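Local atomic coordinates of iron-regulated outer membrane protein (Neisseria meningitidis, PDB entry 4B7O), a protein that transports iron across the meningococcal outer membrane as a TonB-dependent transporter, probably taking it up from siderophores. Residues D127-R136 with R509-Q518. Numbering follows the deposited sequence.
Sequences DSQILYHQGR and RSPRLYDALQ
Asp515 reaches between Gln129 and Tyr132 with one carboxylate oxygen near each. OD2 takes a weak, bent bond (125°) from the backbone N of Tyr132 and lies at the edge of the Tyr132 ring, in its plane, 3.1 Å from CD1. A chi1 of 70° sets CG of Tyr132 between its backbone N and carbonyl carbon, which brings the CD1 edge to the same oxygen. OD1 sits 2.9 Å from NE2 of Gln129, whose amide is turned 75° from the carboxylate. Just beyond, the backbones dock directly: Ala516 N bonds to Gln129 O at 2.9 Å and Leu517 N to Ile130 O at 3.1 Å, both donors at the opening of a short 3-10 turn. The plug loop between strands 118-121 and 144-150 is thereby fastened to a loop that follows barrel strand 498-509, inside the 22-stranded barrel of the TonB-dependent receptor fold. Leu131 CD1 lies across Gln518, 3.8 Å from CG. At the other end the Asp127 carboxylate and Arg512 guanidinium planes are nearly parallel, yet OD2 lies well out of the guanidinium plane, where no N-H points at it, and meets the methylene CD at 3.2 Å; the salt bridges run elsewhere, from Asp127 to Lys442 and from Arg512 to Glu535.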
loop_
_atom_site.group_PDB
_atom_site.type_symbol
_atom_site.label_atom_id
_atom_site.label_comp_id
_atom_site.label_asym_id
_atom_site.label_seq_id
_atom_site.Cartn_x
_atom_site.Cartn_y
_atom_site.Cartn_z
ATOM N N ASP A 127 -6.646 -7.698 2.954
ATOM C CA ASP A 127 -6.186 -7.010 4.121
ATOM C C ASP A 127 -5.469 -7.929 5.077
ATOM O O ASP A 127 -4.983 -7.496 6.132
ATOM C CB ASP A 127 -7.349 -6.227 4.763
ATOM C CG ASP A 127 -8.391 -7.113 5.402
ATOM O OD1 ASP A 127 -8.529 -8.285 4.989
ATOM O OD2 ASP A 127 -9.093 -6.605 6.305
ATOM N N SER A 128 -5.345 -9.187 4.686
ATOM C CA SER A 128 -4.569 -10.133 5.503
ATOM C C SER A 128 -3.078 -10.033 5.215
ATOM O O SER A 128 -2.659 -9.428 4.231
ATOM C CB SER A 128 -5.078 -11.565 5.352
ATOM O OG SER A 128 -6.501 -11.575 5.536
ATOM N N GLN A 129 -2.280 -10.553 6.125
ATOM C CA GLN A 129 -0.861 -10.529 5.921
ATOM C C GLN A 129 -0.206 -11.912 6.116
ATOM O O GLN A 129 -0.795 -12.808 6.711
ATOM C CB GLN A 129 -0.278 -9.536 6.888
ATOM C CG GLN A 129 -0.254 -10.042 8.301
ATOM C CD GLN A 129 0.350 -9.038 9.219
ATOM O OE1 GLN A 129 1.223 -8.270 8.827
ATOM N NE2 GLN A 129 -0.138 -8.998 10.433
ATOM N N ILE A 130 1.015 -12.051 5.608
ATOM C CA ILE A 130 1.924 -13.158 5.925
ATOM C C ILE A 130 2.476 -13.210 7.386
ATOM O O ILE A 130 2.312 -14.200 8.043
ATOM C CB ILE A 130 3.055 -13.221 4.872
ATOM C CG1 ILE A 130 2.425 -13.507 3.499
ATOM C CG2 ILE A 130 4.075 -14.315 5.223
ATOM C CD1 ILE A 130 3.349 -13.175 2.366
ATOM N N LEU A 131 3.146 -12.183 7.891
ATOM C CA LEU A 131 3.682 -12.213 9.267
ATOM C C LEU A 131 4.058 -10.820 9.689
ATOM O O LEU A 131 4.461 -10.001 8.870
ATOM C CB LEU A 131 4.912 -13.109 9.390
ATOM C CG LEU A 131 5.638 -13.474 10.716
ATOM C CD1 LEU A 131 4.939 -14.620 11.424
ATOM C CD2 LEU A 131 7.094 -13.852 10.452
ATOM N N TYR A 132 3.975 -10.551 10.982
ATOM C CA TYR A 132 3.985 -9.165 11.420
ATOM C C TYR A 132 5.395 -8.599 11.343
ATOM O O TYR A 132 5.591 -7.372 11.468
ATOM C CB TYR A 132 3.313 -8.977 12.820
ATOM C CG TYR A 132 4.122 -9.566 13.941
ATOM C CD1 TYR A 132 4.052 -10.954 14.250
ATOM C CD2 TYR A 132 5.017 -8.771 14.660
ATOM C CE1 TYR A 132 4.829 -11.501 15.264
ATOM C CE2 TYR A 132 5.792 -9.308 15.685
ATOM C CZ TYR A 132 5.695 -10.664 15.982
ATOM O OH TYR A 132 6.507 -11.168 16.969
ATOM N N HIS A 133 6.371 -9.491 11.137
ATOM C CA HIS A 133 7.797 -9.119 11.030
ATOM C C HIS A 133 8.187 -8.655 9.652
ATOM O O HIS A 133 9.363 -8.509 9.347
ATOM C CB HIS A 133 8.672 -10.301 11.439
ATOM C CG HIS A 133 8.807 -10.461 12.924
ATOM N ND1 HIS A 133 9.467 -9.583 13.677
ATOM C CD2 HIS A 133 8.331 -11.441 13.791
ATOM C CE1 HIS A 133 9.422 -9.963 14.976
ATOM N NE2 HIS A 133 8.730 -11.097 15.047
ATOM N N GLN A 134 7.205 -8.450 8.796
ATOM C CA GLN A 134 7.429 -7.967 7.463
ATOM C C GLN A 134 6.224 -7.155 7.018
ATOM O O GLN A 134 5.116 -7.290 7.583
ATOM C CB GLN A 134 7.640 -9.141 6.537
ATOM C CG GLN A 134 6.424 -10.000 6.265
ATOM C CD GLN A 134 6.850 -11.269 5.539
ATOM O OE1 GLN A 134 7.680 -12.029 6.048
ATOM N NE2 GLN A 134 6.348 -11.478 4.340
ATOM N N GLY A 135 6.441 -6.305 6.014
ATOM C CA GLY A 135 5.373 -5.419 5.558
ATOM C C GLY A 135 4.496 -6.184 4.571
ATOM O O GLY A 135 4.910 -7.205 4.024
ATOM N N ARG A 136 3.295 -5.685 4.323
ATOM C CA ARG A 136 2.458 -6.312 3.338
ATOM C C ARG A 136 3.034 -6.050 1.914
ATOM O O ARG A 136 3.705 -5.050 1.676
ATOM C CB ARG A 136 1.041 -5.803 3.507
ATOM C CG ARG A 136 0.425 -6.292 4.834
ATOM C CD ARG A 136 -0.937 -5.623 5.023
ATOM N NE ARG A 136 -1.857 -6.313 5.927
ATOM C CZ ARG A 136 -1.783 -6.292 7.256
ATOM N NH1 ARG A 136 -0.819 -5.626 7.905
ATOM N NH2 ARG A 136 -2.710 -6.945 7.949
ATOM N N ARG A 509 -13.795 -1.117 9.309
ATOM C CA ARG A 509 -12.920 -2.171 8.857
ATOM C C ARG A 509 -13.068 -3.377 9.786
ATOM O O ARG A 509 -12.940 -3.239 10.995
ATOM C CB ARG A 509 -11.512 -1.673 8.925
ATOM C CG ARG A 509 -10.576 -2.322 7.937
ATOM C CD ARG A 509 -9.362 -1.425 7.808
ATOM N NE ARG A 509 -8.211 -2.124 7.293
ATOM C CZ ARG A 509 -7.959 -2.248 6.015
ATOM N NH1 ARG A 509 -8.766 -1.691 5.134
ATOM N NH2 ARG A 509 -6.875 -2.902 5.624
ATOM N N SER A 510 -13.367 -4.535 9.197
ATOM C CA SER A 510 -13.430 -5.838 9.897
ATOM C C SER A 510 -12.108 -6.329 10.400
ATOM O O SER A 510 -11.073 -6.046 9.812
ATOM C CB SER A 510 -13.942 -6.904 8.919
ATOM O OG SER A 510 -13.204 -6.912 7.697
ATOM N N PRO A 511 -12.118 -7.085 11.505
ATOM C CA PRO A 511 -10.870 -7.560 12.135
ATOM C C PRO A 511 -10.055 -8.290 11.107
ATOM O O PRO A 511 -10.633 -8.981 10.274
ATOM C CB PRO A 511 -11.359 -8.588 13.143
ATOM C CG PRO A 511 -12.836 -8.407 13.272
ATOM C CD PRO A 511 -13.294 -7.346 12.348
ATOM N N ARG A 512 -8.745 -8.119 11.117
ATOM C CA ARG A 512 -7.899 -8.908 10.210
ATOM C C ARG A 512 -7.668 -10.302 10.762
ATOM O O ARG A 512 -7.518 -10.479 11.968
ATOM C CB ARG A 512 -6.558 -8.251 9.967
ATOM C CG ARG A 512 -6.590 -6.735 10.043
ATOM C CD ARG A 512 -7.524 -6.014 9.067
ATOM N NE ARG A 512 -7.324 -4.563 9.309
ATOM C CZ ARG A 512 -7.891 -3.840 10.291
ATOM N NH1 ARG A 512 -8.809 -4.355 11.121
ATOM N NH2 ARG A 512 -7.564 -2.563 10.421
ATOM N N LEU A 513 -7.666 -11.294 9.884
ATOM C CA LEU A 513 -7.227 -12.651 10.271
ATOM C C LEU A 513 -5.783 -12.602 10.748
ATOM O O LEU A 513 -4.997 -11.784 10.300
ATOM C CB LEU A 513 -7.359 -13.596 9.089
ATOM C CG LEU A 513 -8.735 -13.616 8.405
ATOM C CD1 LEU A 513 -8.695 -14.169 6.992
ATOM C CD2 LEU A 513 -9.782 -14.376 9.218
ATOM N N TYR A 514 -5.446 -13.449 11.698
ATOM C CA TYR A 514 -4.064 -13.522 12.263
ATOM C C TYR A 514 -3.017 -13.881 11.185
ATOM O O TYR A 514 -3.380 -14.302 10.070
ATOM C CB TYR A 514 -4.069 -14.560 13.409
ATOM C CG TYR A 514 -2.921 -14.538 14.396
ATOM C CD1 TYR A 514 -2.745 -13.473 15.302
ATOM C CD2 TYR A 514 -2.024 -15.631 14.467
ATOM C CE1 TYR A 514 -1.692 -13.485 16.233
ATOM C CE2 TYR A 514 -0.981 -15.632 15.371
ATOM C CZ TYR A 514 -0.810 -14.590 16.244
ATOM O OH TYR A 514 0.259 -14.680 17.125
ATOM N N ASP A 515 -1.742 -13.688 11.478
ATOM C CA ASP A 515 -0.692 -13.885 10.426
ATOM C C ASP A 515 -0.846 -15.217 9.738
ATOM O O ASP A 515 -1.020 -16.262 10.398
ATOM C CB ASP A 515 0.701 -13.830 11.046
ATOM C CG ASP A 515 0.995 -12.498 11.681
ATOM O OD1 ASP A 515 0.048 -11.661 11.658
ATOM O OD2 ASP A 515 2.145 -12.293 12.188
ATOM N N ALA A 516 -0.814 -15.193 8.422
ATOM C CA ALA A 516 -1.025 -16.401 7.626
ATOM C C ALA A 516 -0.013 -17.475 8.002
ATOM O O ALA A 516 -0.363 -18.650 8.095
ATOM C CB ALA A 516 -0.914 -16.111 6.105
ATOM N N LEU A 517 1.239 -17.055 8.181
ATOM C CA LEU A 517 2.333 -17.969 8.421
ATOM C C LEU A 517 2.256 -18.648 9.794
ATOM O O LEU A 517 3.035 -19.545 10.086
ATOM C CB LEU A 517 3.674 -17.265 8.251
ATOM C CG LEU A 517 4.822 -18.276 8.294
ATOM C CD1 LEU A 517 4.695 -19.438 7.294
ATOM C CD2 LEU A 517 6.124 -17.509 8.146
ATOM N N GLN A 518 1.286 -18.267 10.614
ATOM C CA GLN A 518 1.194 -18.857 11.939
ATOM C C GLN A 518 -0.109 -19.528 12.084
ATOM O O GLN A 518 -0.407 -20.064 13.133
ATOM C CB GLN A 518 1.343 -17.811 13.026
ATOM C CG GLN A 518 2.683 -17.141 13.045
ATOM C CD GLN A 518 3.025 -16.689 14.467
ATOM O OE1 GLN A 518 3.450 -17.488 15.329
ATOM N NE2 GLN A 518 2.832 -15.409 14.728
#